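Local coordinates for protein SusD homolog (PDB 3IHV) that probably binds glycans at the outer membrane of a gut Bacteroides, as a SusD-family partner in a carbohydrate-uptake system, at residues A[268-273]-A[382-387]; A[278-283]-A[388-393]; A[282-287]-A[369-374]. All coordinates share one frame; numbering follows the deposited sequence.

Contact 1: A[268-273]-A[382-387]; sequences PTVSGN and FINNDK
Val270 drives one methyl onto the ring of Phe382. Its CG1 stands 3.3 Å above the ring plane over the centre, 14° off the normal, with Phe382 CE1 and CZ each 3.4 Å from Val270 CG1. This is a CH-pi contact, and the two side chains cross at about a right angle. The other branch, Val270 CG2, lies 3.7 Å from Asn384 ND2. On the ring's perimeter, Pro268 O sits near the ring plane, 3.9 Å from Phe382 CD2. No hydrogen bond joins the two segments, so the pairing rests on van der Waals packing. It ties together two loops at the surface of the SusD-family region, one following strand 259-263 and the other preceding strand 392-396. With chi1 at 61°, Phe382 CG lies between the backbone N and carbonyl carbon, starting the ring toward Val270; the side chain also touches Val277 and Asn389. Further out, Asn384 is held by its own loop: its OD1 accepts from Asp386 N at 2.8 Å, an Asx turn, and from Lys387 N, also at 2.8 Å. The two donors arrive from opposite faces of the amide plane, a double grip that limits rotation of the amide whose ND2 meets Val270.

Contact 2: A[278-283]-A[388-393]; sequences GRIGKW and SNVNWY. With NA (sodium ion), chain F; EDO (1,2-ethanediol), chain L.
Ser388 OG serves two bonds at once: it donates to Ile280 O at 2.6 Å, in the plane of that carbonyl with a C=O...O angle of 151°, and it accepts from Val390 N at 3.1 Å, closing an ST turn. A chi1 of 74° sets OG between the backbone N and carbonyl carbon of Ser388, where it can do both. The backbones meet just before this, Gly278 and Ser388 forming a single antiparallel hydrogen-bonded pair; Ser388 N reaches Gly278 O at 2.7 Å, and Gly278 N returns to Ser388 O. The segment 388-393 thus leads from an isolated bridge into strand 392-396, which pairs antiparallel with strand 259-263. On the way it builds a sodium site: Asn389 O binds the ion at 2.3 Å and Asn391 OD1 at 2.5 Å, with three waters and Phe265 O completing six ligands. Ile280 packs against the same segment by two methyls, CG2 lying 3.5 Å from Val390 CG1 and CD1 3.6 Å from Trp392 CE3. Next to it Gly281 has a positive phi of 78°, and a CB there would fall tightly against Val390 CG2. Lys282 lays its CG beside Ser388 CB, while its NZ is hydrogen-bonded to Ser297 O.

Contact 3: A[282-287]-A[369-374]; sequences KWNGVK and AKWDIQ
Trp371 and Asn284 meet as two nearly parallel flat groups, the indole and amide planes being 11° apart. Asn284 ND2 stands 3.3 Å above the indole plane, offset toward the rim, and its nearest ring atom is Trp371 CE3 at 3.4 Å. On the opposite side Lys370 CB lies over the ring centre, so the indole is held between an amide and an aliphatic carbon. Asn284 OD1 accepts from Gly281 N, which limits the amide's rotation; with chi1 at 69°, CG sits between the backbone N and carbonyl carbon, on the way to the indole.

Val286 makes the second large contact. Its CG2 is 3.7 Å from Asp372 CB and equally near the carboxylate carbon, lying against an acid whose oxygens are hydrogen-bonded elsewhere. Asp372 is the N-cap of helix 373-376: OD1 accepts from Lys375 N, while OD2 is hydrogen-bonded to the hydroxyls of Tyr328 and Tyr330. Ile373 CD1 adds an apolar touch, 3.5 Å from Lys282 CD.

Between the backbones, two type I turns, 282-285 and 369-372, face each other without a direct hydrogen bond. One water donates to Asn284 O at 2.9 Å and accepts from Trp371 N at 3.0 Å; a second accepts from both Val286 N and Ile373 N, each at 3.1 Å, the latter at the start of the helix.

Replacing Trp371 with an alanine would probably open a gap between Asn284 ND2 and Lys370 CB and leave that amide without the flat surface it lies against. The seam is buried yet joined through water: apolar and flat-group packing supplies the direct contact, and the two waters give partners to Asn284 O, Trp371 N, Val286 N and Ile373 N, which form no direct hydrogen bond across it.

In the fold
All three contacts draw on the loop that runs from strand 259-263 to strand 302-304. Contacts 2 and 3 are closest, their centres 8 Å apart, and share Lys282 and Trp283; Trp371 of contact 3 packs its CD1 3.5 Å from Ile280 CG2 of contact 2. Contact 1 lies nearer the surface, its centre 12 Å from that of contact 2 and 16 Å from that of contact 3. Lys282 NZ reaches Asn384 O at 2.8 Å, linking all three. The sodium ion bound by Asn389 and Asn391 belongs to contact 2, with the side chain of Phe382 about 9 Å away and that of Trp371 about 10 Å.

Contact 1: A[268-273]-A[382-387]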
loop_
_atom_site.group_PDB
_atom_site.type_symbol
_atom_site.label_atom_id
_atom_site.label_comp_id
_atom_site.label_asym_id
_atom_site.label_seq_id
_atom_site.Cartn_x
_atom_site.Cartn_y
_atom_site.Cartn_z
ATOM N N PRO A 268 0.371 20.187 -12.753
ATOM C CA PRO A 268 0.645 21.579 -12.341
ATOM C C PRO A 268 -0.619 22.292 -11.820
ATOM O O PRO A 268 -0.533 23.324 -11.149
ATOM C CB PRO A 268 1.088 22.262 -13.642
ATOM C CG PRO A 268 0.520 21.384 -14.748
ATOM C CD PRO A 268 0.506 19.978 -14.203
ATOM N N THR A 269 -1.785 21.754 -12.171
ATOM C CA THR A 269 -3.056 22.328 -11.768
ATOM C C THR A 269 -4.026 21.246 -11.318
ATOM O O THR A 269 -3.823 20.048 -11.596
ATOM C CB THR A 269 -3.680 23.030 -12.960
ATOM O OG1 THR A 269 -3.842 22.067 -14.019
ATOM C CG2 THR A 269 -2.769 24.185 -13.453
ATOM N N VAL A 270 -5.089 21.686 -10.634
ATOM C CA VAL A 270 -6.153 20.783 -10.166
ATOM C C VAL A 270 -7.517 21.311 -10.618
ATOM O O VAL A 270 -8.500 21.182 -9.892
ATOM C CB VAL A 270 -6.141 20.604 -8.610
ATOM C CG1 VAL A 270 -4.993 19.741 -8.186
ATOM C CG2 VAL A 270 -6.126 21.973 -7.915
ATOM N N SER A 271 -7.598 21.881 -11.813
ATOM C CA SER A 271 -8.863 22.466 -12.293
ATOM C C SER A 271 -9.582 21.634 -13.356
ATOM O O SER A 271 -10.535 22.117 -13.981
ATOM C CB SER A 271 -8.584 23.850 -12.855
ATOM O OG SER A 271 -7.685 23.754 -13.937
ATOM N N GLY A 272 -9.147 20.384 -13.531
ATOM C CA GLY A 272 -9.693 19.490 -14.536
ATOM C C GLY A 272 -10.530 18.403 -13.897
ATOM O O GLY A 272 -10.706 18.363 -12.682
ATOM N N ASN A 273 -11.075 17.521 -14.711
ATOM C CA ASN A 273 -11.918 16.488 -14.146
ATOM C C ASN A 273 -11.176 15.196 -13.949
ATOM O O ASN A 273 -11.677 14.317 -13.268
ATOM C CB ASN A 273 -13.164 16.244 -14.989
ATOM C CG ASN A 273 -14.324 15.714 -14.139
ATOM O OD1 ASN A 273 -14.720 16.327 -13.118
ATOM N ND2 ASN A 273 -14.849 14.549 -14.529
ATOM N N PHE A 382 0.336 23.867 -7.225
ATOM C CA PHE A 382 -0.983 24.341 -6.929
ATOM C C PHE A 382 -1.205 24.345 -5.401
ATOM O O PHE A 382 -0.544 23.623 -4.645
ATOM C CB PHE A 382 -2.014 23.507 -7.674
ATOM C CG PHE A 382 -1.987 22.044 -7.298
ATOM C CD1 PHE A 382 -2.658 21.594 -6.187
ATOM C CD2 PHE A 382 -1.305 21.139 -8.067
ATOM C CE1 PHE A 382 -2.646 20.280 -5.844
ATOM C CE2 PHE A 382 -1.294 19.790 -7.729
ATOM C CZ PHE A 382 -1.960 19.368 -6.624
ATOM N N ILE A 383 -2.134 25.189 -4.970
ATOM C CA ILE A 383 -2.547 25.262 -3.579
ATOM C C ILE A 383 -3.890 24.595 -3.574
ATOM O O ILE A 383 -4.786 25.007 -4.324
ATOM C CB ILE A 383 -2.692 26.719 -3.133
ATOM C CG1 ILE A 383 -1.318 27.398 -3.170
ATOM C CG2 ILE A 383 -3.375 26.824 -1.736
ATOM C CD1 ILE A 383 -1.337 28.845 -2.705
ATOM N N ASN A 384 -4.038 23.546 -2.786
ATOM C CA ASN A 384 -5.307 22.842 -2.721
ATOM C C ASN A 384 -5.419 22.233 -1.327
ATOM O O ASN A 384 -4.421 21.861 -0.723
ATOM C CB ASN A 384 -5.451 21.790 -3.832
ATOM C CG ASN A 384 -6.836 21.190 -3.874
ATOM O OD1 ASN A 384 -7.089 20.180 -3.206
ATOM N ND2 ASN A 384 -7.785 21.870 -4.562
ATOM N N ASN A 385 -6.622 22.168 -0.795
ATOM C CA ASN A 385 -6.776 21.647 0.564
ATOM C C ASN A 385 -6.962 20.135 0.648
ATOM O O ASN A 385 -7.011 19.568 1.744
ATOM C CB ASN A 385 -7.953 22.346 1.249
ATOM C CG ASN A 385 -7.709 23.852 1.473
ATOM O OD1 ASN A 385 -6.573 24.325 1.471
ATOM N ND2 ASN A 385 -8.793 24.604 1.683
ATOM N N ASP A 386 -7.114 19.500 -0.505
ATOM C CA ASP A 386 -7.419 18.083 -0.568
ATOM C C ASP A 386 -6.467 17.210 -1.370
ATOM O O ASP A 386 -6.360 16.020 -1.087
ATOM C CB ASP A 386 -8.804 17.911 -1.187
ATOM C CG ASP A 386 -9.878 18.566 -0.361
ATOM O OD1 ASP A 386 -10.081 18.140 0.791
ATOM O OD2 ASP A 386 -10.478 19.531 -0.851
ATOM N N LYS A 387 -5.810 17.788 -2.372
ATOM C CA LYS A 387 -4.998 16.998 -3.290
ATOM C C LYS A 387 -3.556 17.479 -3.319
ATOM O O LYS A 387 -3.264 18.621 -2.956
ATOM C CB LYS A 387 -5.565 17.058 -4.714
ATOM C CG LYS A 387 -7.051 16.700 -4.932
ATOM C CD LYS A 387 -7.399 15.345 -4.394
ATOM C CE LYS A 387 -8.647 14.753 -5.085
ATOM N NZ LYS A 387 -9.704 15.757 -5.386
#

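Contact 2: A[278-283]-A[388-393]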
loop_
_atom_site.group_PDB
_atom_site.type_symbol
_atom_site.label_atom_id
_atom_site.label_comp_id
_atom_site.label_asym_id
_atom_site.label_seq_id
_atom_site.Cartn_x
_atom_site.Cartn_y
_atom_site.Cartn_z
ATOM N N GLY A 278 -3.396 13.076 -6.095
ATOM C CA GLY A 278 -3.962 12.244 -5.077
ATOM C C GLY A 278 -4.099 12.975 -3.764
ATOM O O GLY A 278 -3.891 14.183 -3.665
ATOM N N ARG A 279 -4.439 12.213 -2.740
ATOM C CA ARG A 279 -4.642 12.757 -1.401
ATOM C C ARG A 279 -3.489 12.456 -0.446
ATOM O O ARG A 279 -3.611 12.644 0.759
ATOM C CB ARG A 279 -5.946 12.199 -0.842
ATOM C CG ARG A 279 -7.174 12.550 -1.690
ATOM C CD ARG A 279 -8.410 12.137 -0.980
ATOM N NE ARG A 279 -9.600 12.138 -1.831
ATOM C CZ ARG A 279 -10.563 13.051 -1.807
ATOM N NH1 ARG A 279 -10.513 14.077 -0.974
ATOM N NH2 ARG A 279 -11.608 12.929 -2.627
ATOM N N ILE A 280 -2.360 12.008 -0.983
ATOM C CA ILE A 280 -1.223 11.589 -0.151
ATOM C C ILE A 280 -0.578 12.840 0.441
ATOM O O ILE A 280 -0.383 13.856 -0.258
ATOM C CB ILE A 280 -0.194 10.742 -0.923
ATOM C CG1 ILE A 280 -0.844 9.646 -1.820
ATOM C CG2 ILE A 280 0.837 10.172 0.052
ATOM C CD1 ILE A 280 -1.845 8.682 -1.148
ATOM N N GLY A 281 -0.304 12.816 1.737
ATOM C CA GLY A 281 0.163 14.011 2.450
ATOM C C GLY A 281 -0.967 14.995 2.786
ATOM O O GLY A 281 -0.738 16.024 3.422
ATOM N N LYS A 282 -2.199 14.681 2.371
ATOM C CA LYS A 282 -3.342 15.533 2.648
ATOM C C LYS A 282 -4.210 14.831 3.677
ATOM O O LYS A 282 -4.167 15.164 4.857
ATOM C CB LYS A 282 -4.109 15.844 1.342
ATOM C CG LYS A 282 -3.196 16.419 0.220
ATOM C CD LYS A 282 -2.454 17.666 0.628
ATOM C CE LYS A 282 -3.339 18.882 0.693
ATOM N NZ LYS A 282 -2.724 20.296 0.885
ATOM N N TRP A 283 -4.933 13.799 3.253
ATOM C CA TRP A 283 -5.804 13.074 4.148
ATOM C C TRP A 283 -4.997 12.288 5.196
ATOM O O TRP A 283 -5.439 12.091 6.335
ATOM C CB TRP A 283 -6.674 12.118 3.330
ATOM C CG TRP A 283 -8.039 11.879 3.888
ATOM C CD1 TRP A 283 -9.167 12.568 3.565
ATOM C CD2 TRP A 283 -8.447 10.855 4.816
ATOM N NE1 TRP A 283 -10.247 12.051 4.231
ATOM C CE2 TRP A 283 -9.837 10.989 4.995
ATOM C CE3 TRP A 283 -7.778 9.847 5.501
ATOM C CZ2 TRP A 283 -10.560 10.162 5.854
ATOM C CZ3 TRP A 283 -8.498 9.032 6.332
ATOM C CH2 TRP A 283 -9.881 9.187 6.490
ATOM N N SER A 388 -2.681 16.631 -3.852
ATOM C CA SER A 388 -1.268 16.939 -3.899
ATOM C C SER A 388 -0.593 16.188 -5.034
ATOM O O SER A 388 -1.198 15.341 -5.663
ATOM C CB SER A 388 -0.587 16.499 -2.590
ATOM O OG SER A 388 -0.454 15.073 -2.545
ATOM N N ASN A 389 0.695 16.504 -5.239
ATOM C CA ASN A 389 1.565 15.753 -6.141
ATOM C C ASN A 389 2.440 14.747 -5.377
ATOM O O ASN A 389 3.413 14.243 -5.925
ATOM C CB ASN A 389 2.430 16.737 -6.923
ATOM C CG ASN A 389 1.614 17.565 -7.837
ATOM O OD1 ASN A 389 0.646 17.067 -8.422
ATOM N ND2 ASN A 389 1.972 18.833 -7.970
ATOM N N VAL A 390 2.110 14.404 -4.139
ATOM C CA VAL A 390 2.872 13.431 -3.373
ATOM C C VAL A 390 2.621 12.001 -3.889
ATOM O O VAL A 390 1.482 11.607 -4.151
ATOM C CB VAL A 390 2.576 13.509 -1.852
ATOM C CG1 VAL A 390 3.329 12.413 -1.067
ATOM C CG2 VAL A 390 2.912 14.919 -1.314
ATOM N N ASN A 391 3.691 11.226 -4.032
ATOM C CA ASN A 391 3.578 9.872 -4.567
ATOM C C ASN A 391 3.244 8.818 -3.526
ATOM O O ASN A 391 3.182 9.131 -2.342
ATOM C CB ASN A 391 4.842 9.512 -5.343
ATOM C CG ASN A 391 5.043 10.390 -6.535
ATOM O OD1 ASN A 391 4.127 11.099 -6.972
ATOM N ND2 ASN A 391 6.279 10.394 -7.079
ATOM N N TRP A 392 2.992 7.601 -3.998
ATOM C CA TRP A 392 2.589 6.487 -3.126
ATOM C C TRP A 392 3.408 5.216 -3.307
ATOM O O TRP A 392 3.358 4.567 -4.364
ATOM C CB TRP A 392 1.095 6.142 -3.298
ATOM C CG TRP A 392 0.675 5.140 -2.282
ATOM C CD1 TRP A 392 0.340 3.836 -2.488
ATOM C CD2 TRP A 392 0.537 5.375 -0.886
ATOM N NE1 TRP A 392 0.045 3.227 -1.292
ATOM C CE2 TRP A 392 0.157 4.140 -0.284
ATOM C CE3 TRP A 392 0.785 6.479 -0.071
ATOM C CZ2 TRP A 392 -0.051 4.007 1.081
ATOM C CZ3 TRP A 392 0.566 6.363 1.284
ATOM C CH2 TRP A 392 0.152 5.129 1.855
ATOM N N TYR A 393 4.154 4.847 -2.279
ATOM C CA TYR A 393 4.891 3.595 -2.316
ATOM C C TYR A 393 3.946 2.411 -2.054
ATOM O O TYR A 393 3.421 2.242 -0.935
ATOM C CB TYR A 393 5.979 3.488 -1.257
ATOM C CG TYR A 393 7.181 4.397 -1.427
ATOM C CD1 TYR A 393 8.053 4.244 -2.517
ATOM C CD2 TYR A 393 7.479 5.341 -0.466
ATOM C CE1 TYR A 393 9.174 5.036 -2.654
ATOM C CE2 TYR A 393 8.609 6.163 -0.586
ATOM C CZ TYR A 393 9.454 5.991 -1.679
ATOM O OH TYR A 393 10.561 6.787 -1.790
HETATM NA NA NA F . 4.576 13.407 -7.726
HETATM C C1 EDO L . 2.965 19.069 -2.966
HETATM O O1 EDO L . 2.416 17.928 -3.615
HETATM C C2 EDO L . 1.857 19.970 -2.465
HETATM O O2 EDO L . 0.665 19.725 -3.212
HETATM O O HOH W 1 5.845 12.196 -9.351
HETATM O O HOH W 2 6.154 13.627 -5.402
HETATM O O HOH W 3 5.646 15.422 -8.180
#

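Contact 3: A[282-287]-A[369-374]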
loop_
_atom_site.group_PDB
_atom_site.type_symbol
_atom_site.label_atom_id
_atom_site.label_comp_id
_atom_site.label_asym_id
_atom_site.label_seq_id
_atom_site.Cartn_x
_atom_site.Cartn_y
_atom_site.Cartn_z
ATOM N N LYS A 282 -2.199 14.681 2.371
ATOM C CA LYS A 282 -3.342 15.533 2.648
ATOM C C LYS A 282 -4.210 14.831 3.677
ATOM O O LYS A 282 -4.167 15.164 4.857
ATOM C CB LYS A 282 -4.109 15.844 1.342
ATOM C CG LYS A 282 -3.196 16.419 0.220
ATOM C CD LYS A 282 -2.454 17.666 0.628
ATOM C CE LYS A 282 -3.339 18.882 0.693
ATOM N NZ LYS A 282 -2.724 20.296 0.885
ATOM N N TRP A 283 -4.933 13.799 3.253
ATOM C CA TRP A 283 -5.804 13.074 4.148
ATOM C C TRP A 283 -4.997 12.288 5.196
ATOM O O TRP A 283 -5.439 12.091 6.335
ATOM C CB TRP A 283 -6.674 12.118 3.330
ATOM C CG TRP A 283 -8.039 11.879 3.888
ATOM C CD1 TRP A 283 -9.167 12.568 3.565
ATOM C CD2 TRP A 283 -8.447 10.855 4.816
ATOM N NE1 TRP A 283 -10.247 12.051 4.231
ATOM C CE2 TRP A 283 -9.837 10.989 4.995
ATOM C CE3 TRP A 283 -7.778 9.847 5.501
ATOM C CZ2 TRP A 283 -10.560 10.162 5.854
ATOM C CZ3 TRP A 283 -8.498 9.032 6.332
ATOM C CH2 TRP A 283 -9.881 9.187 6.490
ATOM N N ASN A 284 -3.795 11.865 4.816
ATOM C CA ASN A 284 -2.917 11.153 5.743
ATOM C C ASN A 284 -1.661 11.969 6.027
ATOM O O ASN A 284 -0.603 11.427 6.337
ATOM C CB ASN A 284 -2.561 9.779 5.207
ATOM C CG ASN A 284 -1.666 9.841 3.986
ATOM O OD1 ASN A 284 -1.578 10.906 3.316
ATOM N ND2 ASN A 284 -1.020 8.737 3.672
ATOM N N GLY A 285 -1.775 13.277 5.905
ATOM C CA GLY A 285 -0.644 14.142 6.145
ATOM C C GLY A 285 -0.460 14.528 7.600
ATOM O O GLY A 285 -1.084 13.960 8.507
ATOM N N VAL A 286 0.372 15.549 7.794
ATOM C CA VAL A 286 0.543 16.181 9.085
ATOM C C VAL A 286 -0.516 17.261 9.109
ATOM O O VAL A 286 -0.707 17.945 8.099
ATOM C CB VAL A 286 1.954 16.781 9.228
ATOM C CG1 VAL A 286 2.031 17.652 10.479
ATOM C CG2 VAL A 286 2.977 15.649 9.289
ATOM N N LYS A 287 -1.218 17.423 10.230
ATOM C CA LYS A 287 -2.251 18.449 10.339
ATOM C C LYS A 287 -1.626 19.811 10.072
ATOM O O LYS A 287 -0.679 20.201 10.740
ATOM C CB LYS A 287 -2.910 18.375 11.723
ATOM C CG LYS A 287 -4.127 19.241 11.915
ATOM C CD LYS A 287 -5.287 18.812 11.050
ATOM C CE LYS A 287 -6.654 19.222 11.593
ATOM N NZ LYS A 287 -7.757 18.599 10.753
ATOM N N ALA A 369 4.171 11.031 9.735
ATOM C CA ALA A 369 5.046 12.139 9.347
ATOM C C ALA A 369 5.731 11.860 8.010
ATOM O O ALA A 369 6.454 12.696 7.493
ATOM C CB ALA A 369 6.097 12.392 10.412
ATOM N N LYS A 370 5.502 10.679 7.437
ATOM C CA LYS A 370 6.135 10.286 6.171
ATOM C C LYS A 370 5.784 11.206 5.007
ATOM O O LYS A 370 6.580 11.364 4.086
ATOM C CB LYS A 370 5.742 8.865 5.827
ATOM C CG LYS A 370 6.347 7.871 6.789
ATOM C CD LYS A 370 5.976 6.431 6.491
ATOM C CE LYS A 370 6.867 5.476 7.301
ATOM N NZ LYS A 370 6.607 3.987 7.150
ATOM N N TRP A 371 4.570 11.749 5.038
ATOM C CA TRP A 371 4.080 12.614 3.965
ATOM C C TRP A 371 3.841 14.052 4.447
ATOM O O TRP A 371 2.879 14.710 4.060
ATOM C CB TRP A 371 2.883 11.971 3.228
ATOM C CG TRP A 371 3.230 10.566 2.816
ATOM C CD1 TRP A 371 3.961 10.196 1.722
ATOM C CD2 TRP A 371 2.974 9.353 3.558
ATOM N NE1 TRP A 371 4.171 8.828 1.730
ATOM C CE2 TRP A 371 3.540 8.288 2.817
ATOM C CE3 TRP A 371 2.240 9.056 4.712
ATOM C CZ2 TRP A 371 3.468 6.956 3.236
ATOM C CZ3 TRP A 371 2.166 7.725 5.141
ATOM C CH2 TRP A 371 2.763 6.689 4.379
ATOM N N ASP A 372 4.786 14.537 5.260
ATOM C CA ASP A 372 4.797 15.898 5.722
ATOM C C ASP A 372 5.214 16.860 4.577
ATOM O O ASP A 372 6.411 17.074 4.290
ATOM C CB ASP A 372 5.735 16.014 6.904
ATOM C CG ASP A 372 5.741 17.390 7.496
ATOM O OD1 ASP A 372 5.373 18.368 6.777
ATOM O OD2 ASP A 372 6.163 17.489 8.649
ATOM N N ILE A 373 4.206 17.409 3.916
ATOM C CA ILE A 373 4.423 18.315 2.788
ATOM C C ILE A 373 5.258 19.570 3.182
ATOM O O ILE A 373 6.176 19.941 2.462
ATOM C CB ILE A 373 3.077 18.700 2.120
ATOM C CG1 ILE A 373 2.470 17.480 1.432
ATOM C CG2 ILE A 373 3.269 19.846 1.140
ATOM C CD1 ILE A 373 1.073 17.712 0.823
ATOM N N GLN A 374 4.920 20.204 4.306
ATOM C CA GLN A 374 5.619 21.392 4.750
ATOM C C GLN A 374 7.102 21.086 4.953
ATOM O O GLN A 374 7.955 21.873 4.584
ATOM C CB GLN A 374 5.003 21.881 6.045
ATOM C CG GLN A 374 5.699 23.038 6.705
ATOM C CD GLN A 374 5.552 24.349 5.958
ATOM O OE1 GLN A 374 4.539 24.612 5.277
ATOM N NE2 GLN A 374 6.525 25.210 6.145
HETATM O O HOH W 4 2.131 12.196 6.733
HETATM O O HOH W 5 1.405 16.787 5.100
#